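Local structure of putative ATP binding component of ABC-transporter (Escherichia coli, 2R5O) at residues A[77-82]-A[121-126]. The protein probably works as the ATP-hydrolysing part of an ABC transporter that exports O-antigen polysaccharide, this piece being its carbohydrate-binding C-terminal domain. Numbering follows the deposited sequence. Where two conformers were deposited one is given.
Sequences KVVFEY and GDVRVF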
loop_
_atom_site.group_PDB
_atom_site.type_symbol
_atom_site.label_atom_id
_atom_site.label_comp_id
_atom_site.label_asym_id
_atom_site.label_seq_id
_atom_site.Cartn_x
_atom_site.Cartn_y
_atom_site.Cartn_z
ATOM N N LYS A 77 25.106 -2.166 3.955
ATOM C CA LYS A 77 26.473 -2.590 3.683
ATOM C C LYS A 77 26.772 -3.825 4.515
ATOM O O LYS A 77 26.507 -3.854 5.721
ATOM C CB LYS A 77 27.452 -1.487 4.039
ATOM C CG LYS A 77 28.893 -1.859 3.706
ATOM C CD LYS A 77 29.867 -0.681 3.788
ATOM C CE LYS A 77 30.191 -0.335 5.208
ATOM N NZ LYS A 77 31.419 0.537 5.337
ATOM N N VAL A 78 27.333 -4.838 3.868
ATOM C CA VAL A 78 27.587 -6.140 4.491
ATOM C C VAL A 78 29.036 -6.549 4.276
ATOM O O VAL A 78 29.560 -6.417 3.156
ATOM C CB VAL A 78 26.700 -7.239 3.882
ATOM C CG1 VAL A 78 26.907 -8.570 4.609
ATOM C CG2 VAL A 78 25.242 -6.815 3.920
ATOM N N VAL A 79 29.663 -7.094 5.322
ATOM C CA VAL A 79 30.954 -7.770 5.194
ATOM C C VAL A 79 30.740 -9.271 5.355
ATOM O O VAL A 79 30.054 -9.707 6.265
ATOM C CB VAL A 79 32.016 -7.209 6.190
ATOM C CG1 VAL A 79 31.612 -7.339 7.675
ATOM C CG2 VAL A 79 33.368 -7.902 5.972
ATOM N N PHE A 80 31.311 -10.048 4.436
ATOM C CA PHE A 80 31.163 -11.506 4.401
ATOM C C PHE A 80 32.411 -12.177 4.941
ATOM O O PHE A 80 33.517 -11.823 4.555
ATOM C CB PHE A 80 30.862 -11.956 2.978
ATOM C CG PHE A 80 29.546 -11.420 2.475
ATOM C CD1 PHE A 80 28.366 -12.111 2.730
ATOM C CD2 PHE A 80 29.477 -10.218 1.816
ATOM C CE1 PHE A 80 27.154 -11.622 2.304
ATOM C CE2 PHE A 80 28.264 -9.721 1.386
ATOM C CZ PHE A 80 27.102 -10.432 1.622
ATOM N N GLU A 81 32.216 -13.112 5.866
ATOM C CA GLU A 81 33.328 -13.818 6.518
ATOM C C GLU A 81 33.725 -15.102 5.772
ATOM O O GLU A 81 34.813 -15.630 6.006
ATOM C CB GLU A 81 32.985 -14.074 7.990
ATOM C CG GLU A 81 33.128 -12.795 8.859
ATOM C CD GLU A 81 31.823 -12.124 9.251
ATOM O OE1 GLU A 81 31.426 -11.136 8.588
ATOM O OE2 GLU A 81 31.209 -12.560 10.252
ATOM N N TYR A 82 32.866 -15.580 4.876
ATOM C CA TYR A 82 33.092 -16.805 4.108
ATOM C C TYR A 82 32.696 -16.568 2.649
ATOM O O TYR A 82 31.979 -15.603 2.343
ATOM C CB TYR A 82 32.246 -17.943 4.687
ATOM C CG TYR A 82 32.532 -18.237 6.137
ATOM C CD1 TYR A 82 33.603 -19.040 6.488
ATOM C CD2 TYR A 82 31.734 -17.732 7.160
ATOM C CE1 TYR A 82 33.891 -19.313 7.807
ATOM C CE2 TYR A 82 32.019 -18.011 8.496
ATOM C CZ TYR A 82 33.091 -18.807 8.806
ATOM O OH TYR A 82 33.390 -19.094 10.116
ATOM N N GLY A 121 35.761 -12.070 2.976
ATOM C CA GLY A 121 36.319 -10.725 3.099
ATOM C C GLY A 121 35.627 -9.651 2.289
ATOM O O GLY A 121 35.881 -8.463 2.502
ATOM N N ASP A 122 34.765 -10.038 1.352
ATOM C CA ASP A 122 34.117 -9.054 0.509
ATOM C C ASP A 122 33.204 -8.119 1.318
ATOM O O ASP A 122 32.554 -8.537 2.279
ATOM C CB ASP A 122 33.268 -9.725 -0.571
ATOM C CG ASP A 122 34.065 -10.269 -1.730
ATOM O OD1 ASP A 122 35.305 -10.108 -1.768
ATOM O OD2 ASP A 122 33.395 -10.856 -2.619
ATOM N N VAL A 123 33.141 -6.867 0.871
ATOM C CA VAL A 123 32.237 -5.857 1.413
ATOM C C VAL A 123 31.355 -5.443 0.254
ATOM O O VAL A 123 31.852 -5.120 -0.821
ATOM C CB VAL A 123 33.009 -4.648 1.971
ATOM C CG1 VAL A 123 32.059 -3.600 2.552
ATOM C CG2 VAL A 123 33.993 -5.115 3.020
ATOM N N ARG A 124 30.035 -5.507 0.445
ATOM C CA ARG A 124 29.075 -5.203 -0.618
ATOM C C ARG A 124 27.994 -4.283 -0.091
ATOM O O ARG A 124 27.616 -4.359 1.068
ATOM C CB ARG A 124 28.402 -6.473 -1.126
ATOM C CG ARG A 124 29.318 -7.555 -1.627
ATOM C CD ARG A 124 29.925 -7.220 -2.964
ATOM N NE ARG A 124 30.821 -8.300 -3.402
ATOM C CZ ARG A 124 30.459 -9.341 -4.151
ATOM N NH1 ARG A 124 29.203 -9.491 -4.577
ATOM N NH2 ARG A 124 31.370 -10.245 -4.463
ATOM N N VAL A 125 27.456 -3.465 -0.983
ATOM C CA VAL A 125 26.310 -2.638 -0.683
ATOM C C VAL A 125 25.154 -3.114 -1.550
ATOM O O VAL A 125 25.303 -3.404 -2.744
ATOM C CB VAL A 125 26.631 -1.158 -0.947
ATOM C CG1 VAL A 125 25.384 -0.303 -0.772
ATOM C CG2 VAL A 125 27.744 -0.694 -0.015
ATOM N N PHE A 126 23.980 -3.163 -0.936
ATOM C CA PHE A 126 22.739 -3.554 -1.597
ATOM C C PHE A 126 21.708 -2.473 -1.414
ATOM O O PHE A 126 21.598 -1.908 -0.328
ATOM C CB PHE A 126 22.236 -4.860 -0.987
ATOM C CG PHE A 126 23.257 -5.970 -1.021
ATOM C CD1 PHE A 126 23.720 -6.493 -2.226
ATOM C CD2 PHE A 126 23.818 -6.431 0.144
ATOM C CE1 PHE A 126 24.677 -7.513 -2.239
ATOM C CE2 PHE A 126 24.756 -7.465 0.148
ATOM C CZ PHE A 126 25.177 -7.998 -1.040
#
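Val78 and Arg124 form the hydrogen-bonded pair at the heart of an antiparallel ladder, where strand 71-80 meets strand 123-131 at one side of the four-stranded sheet in this immunoglobulin-like domain. Val78 N gives its hydrogen to Arg124 O at 2.9 Å, and Arg124 N returns the bond to Val78 O. Phe80 N then bonds to Asp122 O, and past the end of the regular pairing Gly121 N still reaches Phe80 O at 2.8 Å. Positive phi (90°) at Gly121 suits glycine, since a side chain there would jam against the preceding carbonyl. Between the rungs, Val123 CA lies 3.2 Å from Val78 O, a CA-H...O contact.

The two faces of the ladder differ. On that of Val78, Phe80 and Phe126 point their rings at each other tip to tip, CZ of Phe80 4.1 Å from CE2 of Phe126. Val78 serves both rings: its CG1 lies over one face of Phe80, towards the rim, while CG2 sits in the plane of the Phe126 ring at its edge, 3.9 Å from CE2. The Arg124 side chain crosses Phe80 at about a right angle, CG against CE2, then bends at chi2 (-73°) and ends in a salt bridge from NH2 to Asp122 OD2, met from above the carboxylate plane. Phe184 of the second subunit packs on Phe126.

On the other face, CG of Lys77, anti to its backbone N (chi1 -177°), packs 3.8 Å from Val123 CG1, and Val79 CG2 meets Val123 CG2. Lys77 NZ hydrogen-bonds to the carbonyl oxygens of Ser22 and Glu25. Phe80 and Phe126 meet Val87, Pro89 and strand 116-118 of the opposing sheet, the face-to-face packing of an immunoglobulin-type beta sandwich.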